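Local coordinates for endo-beta-1,4-glucanase (Bacillus licheniformis, PDB 2JEN), which hydrolyses the beta-1,4-linked glucan backbone of the plant cell-wall polysaccharide xyloglucan, as a family 12 glycoside hydrolase, at the interface of chains A and B and the interface of chains A and C. Sequence-based numbering; all coordinates share one arbitrary frame. Chains: chain A/B/C, Endo-beta-1,4-glucanase.

Contact 1: the interface of chains A and B. Residues chain A 78, 80-81, 129, 248; chain B 66, 68, 76, 250, 252.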
loop_
_atom_site.group_PDB
_atom_site.type_symbol
_atom_site.label_atom_id
_atom_site.label_comp_id
_atom_site.label_asym_id
_atom_site.label_seq_id
_atom_site.Cartn_x
_atom_site.Cartn_y
_atom_site.Cartn_z
ATOM N N ASN A 78 -11.526 6.855 -1.211
ATOM C CA ASN A 78 -11.232 7.308 -2.543
ATOM C C ASN A 78 -12.019 6.500 -3.550
ATOM O O ASN A 78 -11.824 5.289 -3.647
ATOM C CB ASN A 78 -9.739 7.105 -2.839
ATOM C CG ASN A 78 -9.360 7.458 -4.233
ATOM O OD1 ASN A 78 -9.796 8.460 -4.769
ATOM N ND2 ASN A 78 -8.571 6.611 -4.858
ATOM N N PRO A 80 -12.877 6.988 -7.312
ATOM C CA PRO A 80 -12.786 7.740 -8.564
ATOM C C PRO A 80 -13.838 7.355 -9.603
ATOM O O PRO A 80 -13.694 6.378 -10.326
ATOM C CB PRO A 80 -11.356 7.462 -9.055
ATOM C CG PRO A 80 -10.648 6.861 -7.913
ATOM C CD PRO A 80 -11.701 6.129 -7.139
ATOM N N SER A 81 -14.897 8.148 -9.683
ATOM C CA SER A 81 -16.003 7.905 -10.608
ATOM C C SER A 81 -16.877 9.161 -10.716
ATOM O O SER A 81 -17.064 9.875 -9.731
ATOM C CB SER A 81 -16.894 6.789 -10.063
ATOM O OG SER A 81 -18.015 6.532 -10.953
ATOM N N ASN A 129 -13.746 16.001 -1.598
ATOM C CA ASN A 129 -14.224 16.532 -2.852
ATOM C C ASN A 129 -15.247 15.609 -3.481
ATOM O O ASN A 129 -15.670 14.641 -2.840
ATOM C CB ASN A 129 -13.060 16.877 -3.777
ATOM C CG ASN A 129 -12.238 15.683 -4.166
ATOM O OD1 ASN A 129 -12.710 14.545 -4.164
ATOM N ND2 ASN A 129 -10.972 15.934 -4.488
ATOM N N THR A 248 -12.773 11.835 -3.137
ATOM C CA THR A 248 -11.903 11.388 -2.085
ATOM C C THR A 248 -12.050 12.297 -0.885
ATOM O O THR A 248 -12.257 13.501 -1.022
ATOM C CB THR A 248 -10.416 11.492 -2.523
ATOM O OG1 THR A 248 -10.237 11.001 -3.851
ATOM C CG2 THR A 248 -9.523 10.741 -1.586
ATOM N N TYR B 66 -7.096 4.430 -14.236
ATOM C CA TYR B 66 -8.283 3.587 -14.095
ATOM C C TYR B 66 -9.262 3.768 -15.225
ATOM O O TYR B 66 -9.364 4.820 -15.849
ATOM C CB TYR B 66 -8.984 3.852 -12.758
ATOM C CG TYR B 66 -9.745 5.172 -12.663
ATOM C CD1 TYR B 66 -9.141 6.344 -12.244
ATOM C CD2 TYR B 66 -11.076 5.217 -12.980
ATOM C CE1 TYR B 66 -9.858 7.510 -12.146
ATOM C CE2 TYR B 66 -11.813 6.383 -12.892
ATOM C CZ TYR B 66 -11.182 7.533 -12.487
ATOM O OH TYR B 66 -11.941 8.692 -12.313
ATOM N N ASN B 68 -13.346 2.627 -15.602
ATOM C CA ASN B 68 -14.601 1.981 -15.196
ATOM C C ASN B 68 -15.490 1.714 -16.417
ATOM O O ASN B 68 -16.079 0.655 -16.536
ATOM C CB ASN B 68 -15.342 2.821 -14.164
ATOM C CG ASN B 68 -14.549 3.060 -12.908
ATOM O OD1 ASN B 68 -13.753 2.195 -12.487
ATOM N ND2 ASN B 68 -14.743 4.229 -12.300
ATOM N N VAL B 76 -5.107 9.185 -10.871
ATOM C CA VAL B 76 -4.921 9.723 -9.564
ATOM C C VAL B 76 -3.398 9.791 -9.358
ATOM O O VAL B 76 -2.691 8.864 -9.758
ATOM C CB VAL B 76 -5.599 8.755 -8.582
ATOM C CG1 VAL B 76 -5.660 9.376 -7.194
ATOM C CG2 VAL B 76 -7.026 8.336 -9.129
ATOM N N GLN B 250 -6.434 14.274 -8.919
ATOM C CA GLN B 250 -6.971 13.342 -9.850
ATOM C C GLN B 250 -7.707 14.057 -10.959
ATOM O O GLN B 250 -8.141 15.219 -10.797
ATOM C CB GLN B 250 -7.916 12.390 -9.139
ATOM C CG GLN B 250 -9.207 13.012 -8.664
ATOM C CD GLN B 250 -10.000 12.076 -7.799
ATOM O OE1 GLN B 250 -10.548 11.062 -8.282
ATOM N NE2 GLN B 250 -10.069 12.398 -6.507
ATOM N N ASN B 252 -10.960 13.018 -13.793
ATOM C CA ASN B 252 -11.938 12.094 -14.298
ATOM C C ASN B 252 -12.389 12.610 -15.642
ATOM O O ASN B 252 -12.608 13.826 -15.809
ATOM C CB ASN B 252 -13.135 11.982 -13.351
ATOM C CG ASN B 252 -14.207 11.114 -13.907
ATOM O OD1 ASN B 252 -14.236 9.839 -13.695
ATOM N ND2 ASN B 252 -15.077 11.728 -14.637
HETATM O O HOH W 1 -11.862 9.933 -6.125
HETATM O O HOH W 2 -8.510 14.750 -5.694
#

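Contact 2: the interface of chains A and B. Residues chain A 57-60; chain B 29-31, 66, 68.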
loop_
_atom_site.group_PDB
_atom_site.type_symbol
_atom_site.label_atom_id
_atom_site.label_comp_id
_atom_site.label_asym_id
_atom_site.label_seq_id
_atom_site.Cartn_x
_atom_site.Cartn_y
_atom_site.Cartn_z
ATOM N N GLN A 57 -18.605 -2.621 -10.068
ATOM C CA GLN A 57 -18.274 -2.261 -11.430
ATOM C C GLN A 57 -17.313 -1.090 -11.564
ATOM O O GLN A 57 -17.159 -0.527 -12.654
ATOM C CB GLN A 57 -19.558 -1.980 -12.232
ATOM C CG GLN A 57 -20.519 -3.162 -12.290
ATOM C CD GLN A 57 -21.694 -2.868 -13.158
ATOM O OE1 GLN A 57 -22.693 -2.347 -12.695
ATOM N NE2 GLN A 57 -21.573 -3.183 -14.434
ATOM N N VAL A 58 -16.638 -0.755 -10.471
ATOM C CA VAL A 58 -15.628 0.311 -10.470
ATOM C C VAL A 58 -14.308 -0.174 -9.900
ATOM O O VAL A 58 -14.259 -1.195 -9.210
ATOM C CB VAL A 58 -16.120 1.602 -9.785
ATOM C CG1 VAL A 58 -17.378 2.176 -10.520
ATOM C CG2 VAL A 58 -16.431 1.381 -8.312
ATOM N N SER A 59 -13.258 0.586 -10.150
ATOM C CA SER A 59 -11.922 0.209 -9.729
ATOM C C SER A 59 -11.147 1.461 -9.316
ATOM O O SER A 59 -11.633 2.573 -9.464
ATOM C CB SER A 59 -11.198 -0.560 -10.843
ATOM O OG SER A 59 -9.957 -1.096 -10.408
ATOM N N GLY A 60 -9.962 1.269 -8.790
ATOM C CA GLY A 60 -9.141 2.371 -8.372
ATOM C C GLY A 60 -9.405 2.910 -6.993
ATOM O O GLY A 60 -8.913 3.983 -6.650
ATOM N N ALA B 29 -14.078 -3.207 -15.059
ATOM C CA ALA B 29 -13.260 -2.061 -14.569
ATOM C C ALA B 29 -11.899 -2.574 -14.178
ATOM O O ALA B 29 -11.747 -3.720 -13.783
ATOM C CB ALA B 29 -13.951 -1.407 -13.375
ATOM N N ALA B 30 -10.915 -1.697 -14.261
ATOM C CA ALA B 30 -9.547 -1.990 -13.877
ATOM C C ALA B 30 -8.783 -0.729 -13.513
ATOM O O ALA B 30 -9.160 0.369 -13.934
ATOM C CB ALA B 30 -8.817 -2.775 -14.949
ATOM N N SER B 31 -7.726 -0.888 -12.711
ATOM C CA SER B 31 -6.892 0.212 -12.231
ATOM C C SER B 31 -5.445 -0.228 -11.923
ATOM O O SER B 31 -5.195 -1.145 -11.120
ATOM C CB SER B 31 -7.532 0.891 -11.028
ATOM O OG SER B 31 -7.594 0.042 -9.910
ATOM N N TYR B 66 -7.096 4.430 -14.236
ATOM C CA TYR B 66 -8.283 3.587 -14.095
ATOM C C TYR B 66 -9.262 3.768 -15.225
ATOM O O TYR B 66 -9.364 4.820 -15.849
ATOM C CB TYR B 66 -8.984 3.852 -12.758
ATOM C CG TYR B 66 -9.745 5.172 -12.663
ATOM C CD1 TYR B 66 -9.141 6.344 -12.244
ATOM C CD2 TYR B 66 -11.076 5.217 -12.980
ATOM C CE1 TYR B 66 -9.858 7.510 -12.146
ATOM C CE2 TYR B 66 -11.813 6.383 -12.892
ATOM C CZ TYR B 66 -11.182 7.533 -12.487
ATOM O OH TYR B 66 -11.941 8.692 -12.313
ATOM N N ASN B 68 -13.346 2.627 -15.602
ATOM C CA ASN B 68 -14.601 1.981 -15.196
ATOM C C ASN B 68 -15.490 1.714 -16.417
ATOM O O ASN B 68 -16.079 0.655 -16.536
ATOM C CB ASN B 68 -15.342 2.821 -14.164
ATOM C CG ASN B 68 -14.549 3.060 -12.908
ATOM O OD1 ASN B 68 -13.753 2.195 -12.487
ATOM N ND2 ASN B 68 -14.743 4.229 -12.300
HETATM O O HOH W 3 -16.650 -2.106 -15.361
#

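Contact 3: the interface of chains A and C. Residues chain A 58-61; chain C 32, 34, 37.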
loop_
_atom_site.group_PDB
_atom_site.type_symbol
_atom_site.label_atom_id
_atom_site.label_comp_id
_atom_site.label_asym_id
_atom_site.label_seq_id
_atom_site.Cartn_x
_atom_site.Cartn_y
_atom_site.Cartn_z
ATOM N N VAL A 58 -16.638 -0.755 -10.471
ATOM C CA VAL A 58 -15.628 0.311 -10.470
ATOM C C VAL A 58 -14.308 -0.174 -9.900
ATOM O O VAL A 58 -14.259 -1.195 -9.210
ATOM C CB VAL A 58 -16.120 1.602 -9.785
ATOM C CG1 VAL A 58 -17.378 2.176 -10.520
ATOM C CG2 VAL A 58 -16.431 1.381 -8.312
ATOM N N SER A 59 -13.258 0.586 -10.150
ATOM C CA SER A 59 -11.922 0.209 -9.729
ATOM C C SER A 59 -11.147 1.461 -9.316
ATOM O O SER A 59 -11.633 2.573 -9.464
ATOM C CB SER A 59 -11.198 -0.560 -10.843
ATOM O OG SER A 59 -9.957 -1.096 -10.408
ATOM N N GLY A 60 -9.962 1.269 -8.790
ATOM C CA GLY A 60 -9.141 2.371 -8.372
ATOM C C GLY A 60 -9.405 2.910 -6.993
ATOM O O GLY A 60 -8.913 3.983 -6.650
ATOM N N TRP A 61 -10.230 2.213 -6.231
ATOM C CA TRP A 61 -10.766 2.740 -4.997
ATOM C C TRP A 61 -10.147 2.131 -3.759
ATOM O O TRP A 61 -9.531 1.058 -3.795
ATOM C CB TRP A 61 -12.283 2.510 -4.965
ATOM C CG TRP A 61 -12.728 1.097 -5.009
ATOM C CD1 TRP A 61 -13.157 0.380 -6.113
ATOM C CD2 TRP A 61 -12.927 0.235 -3.874
ATOM N NE1 TRP A 61 -13.586 -0.865 -5.720
ATOM C CE2 TRP A 61 -13.457 -0.983 -4.358
ATOM C CE3 TRP A 61 -12.774 0.403 -2.505
ATOM C CZ2 TRP A 61 -13.822 -2.003 -3.492
ATOM C CZ3 TRP A 61 -13.139 -0.619 -1.665
ATOM C CH2 TRP A 61 -13.659 -1.804 -2.177
ATOM N N SER C 32 -4.291 -5.180 -11.550
ATOM C CA SER C 32 -5.402 -4.546 -10.873
ATOM C C SER C 32 -5.748 -5.305 -9.602
ATOM O O SER C 32 -5.483 -6.511 -9.522
ATOM C CB SER C 32 -6.586 -4.420 -11.835
ATOM O OG SER C 32 -7.506 -3.417 -11.438
ATOM N N ASN C 34 -8.782 -4.446 -7.199
ATOM C CA ASN C 34 -10.080 -4.319 -6.553
ATOM C C ASN C 34 -10.983 -5.505 -6.873
ATOM O O ASN C 34 -10.822 -6.183 -7.888
ATOM C CB ASN C 34 -10.790 -2.998 -6.912
ATOM C CG ASN C 34 -10.105 -1.762 -6.374
ATOM O OD1 ASN C 34 -9.556 -1.020 -7.143
ATOM N ND2 ASN C 34 -10.084 -1.560 -5.097
ATOM N N ASP C 37 -12.471 -6.746 -10.518
ATOM C CA ASP C 37 -11.752 -6.161 -11.658
ATOM C C ASP C 37 -11.552 -7.178 -12.776
ATOM O O ASP C 37 -11.443 -8.378 -12.532
ATOM C CB ASP C 37 -10.421 -5.562 -11.231
ATOM C CG ASP C 37 -10.554 -4.286 -10.387
ATOM O OD1 ASP C 37 -11.672 -3.758 -10.223
ATOM O OD2 ASP C 37 -9.491 -3.782 -9.926
HETATM O O HOH W 4 -14.379 -3.886 -10.200
#

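Contact 1: the interface of chains A and B
A:Pro80 sets its CB over the face of B:Tyr66. A:Pro80 CB sits 3.8 Å from the centroid of the B:Tyr66 ring. The tyrosine CG lies between its own backbone N and carbonyl carbon; this chi1 of 73° brings the ring to the proline, and the second torsion (-89°) turns its face to it. B:Tyr66 OH donates to B:Asn252 OD1 at 2.9 Å, in the carbonyl plane and on a lone pair. This bond probably steadies the ring. B:Val76 meets the proline more loosely, crossing it at about a right angle, with its CG2 4.1 Å from A:Pro80 CG. B:Asn68 ND2 donates a hydrogen bond to A:Pro80 O at 3.1 Å, lying in the proline carbonyl plane, with the acceptor nearly in the asparagine amide plane.

B:Gln250 extends beyond CG and carries its amide across to A:Thr248. B:Gln250 NE2 donates to A:Thr248 OG1 at 3.0 Å, with the hydroxyl 21° out of the amide plane. A:Thr248 OG1 passes its own hydrogen to A:Asn78 OD1 at 2.7 Å. One water joins B:Gln250 OE1, the threonine hydroxyl and A:Asn78 OD1. A second water joins B:Gln250 NE2 to A:Asn129 ND2. A:Asn129 OD1 accepts from A:Thr248 N at 2.9 Å.

In the beta-sandwich fold of this family, both chains use strands 72-79 and 247-253 here. Chain A adds the loop that follows strand 72-79, and chain B adds strand 62-67.

Contact 2: the interface of chains A and B
A:Ser59 meets chain B with both its backbone and its side chain. A:Ser59 N donates to B:Asn68 OD1 at 2.9 Å, tilted 33° from the plane of the amide carbonyl. The hydroxyl A:Ser59 OG lies 2.7 Å from B:Ser31 OG in a short hydrogen bond whose direction is not fixed. A:Gly60 N is 2.9 Å from the same B:Ser31 OG, but this can be at most a strongly bent hydrogen bond, since the N-H points well away from the hydroxyl. B:Ser31 OG is held chiefly by A:Ser59 OG, with A:Gly60 N close beside it.

The torsions aim the two hydroxyls at each other. A:Ser59 OG is anti to its backbone N (chi1 -172°), while B:Ser31 OG stands between its backbone N and carbonyl carbon (chi1 66°).

Apolar atoms fill in around these bonds. The CB of A:Ser59 packs on the backbone of B:Ala30. A:Val58 lies obliquely against the B:Asn68 amide, with A:Val58 CB 3.8 Å from B:Asn68 CG. Packing should limit its swing; bonds at both ends of the amide, OD1 here and ND2 to the A:Pro80 carbonyl, fix which way it is turned. B:Ala29 CB rests on the A:Gln57 carbonyl.

Further out, a water bonds to A:Gln57 O and B:Asn68 O, and to the nitrogen of B:Ala29, the first modelled residue of its chain. The water oxygen lies 2.8 Å from B:Ala29 N.

Contact 3: the interface of chains A and C
The loop leading into strand 62-67 of chain A meets the N-terminal segment of chain C, at the end of strand 30-32 and the loop after it. The whole interface is two-fold, so the contact recurs with the chains exchanged.

C:Asn34 lays its amide over one face of the A:Trp61 indole. C:Asn34 CG is anti to its carbonyl carbon, beside the backbone N (chi1 -67°), and this carries the amide over the indole. The two planes are 14° apart, and C:Asn34 ND2 stands 3.4 Å above the A:Trp61 ring plane, towards the rim. C:Asn34 ND2 also donates to A:Trp61 O at 3.0 Å. C:Asn34 OD1 accepts from A:Gly60 N at 2.8 Å, with the donor above the carbonyl plane. An alanine here would probably leave A:Gly60 N and A:Trp61 O without these mates and open a gap over the indole.

The A:Ser59 OG hydrogen probably goes to C:Asp37 OD2 at 2.8 Å, from above the carboxylate plane. C:Asn34 OD1 is a longer alternative acceptor, with the hydroxyl on a lone pair. C:Asp37 OD2 also accepts from C:Ser32 OG and, at 2.9 Å, from C:Asn34 N. The aspartate thus braces the asparagine backbone. C:Asp37 OD1 lies 2.7 Å from a water that also bonds A:Val58 O.

Contacts 2 and 3 are almost one site: the centres of their C-alpha atoms are about 4 Å apart, and they share A:Val58, A:Ser59 and A:Gly60. One chain A loop is therefore gripped by the N-terminal segments of two neighbours, B and C. Contact 1 lies about 9 Å from contact 2 and about 11 Å from contact 3, measured between the same kind of centres. It shares B:Tyr66 and B:Asn68 with contact 2, so the B:Asn68 amide bridges two parts of chain A. Together they join three chains of the deposited six-chain assembly, which may reflect crystal packing.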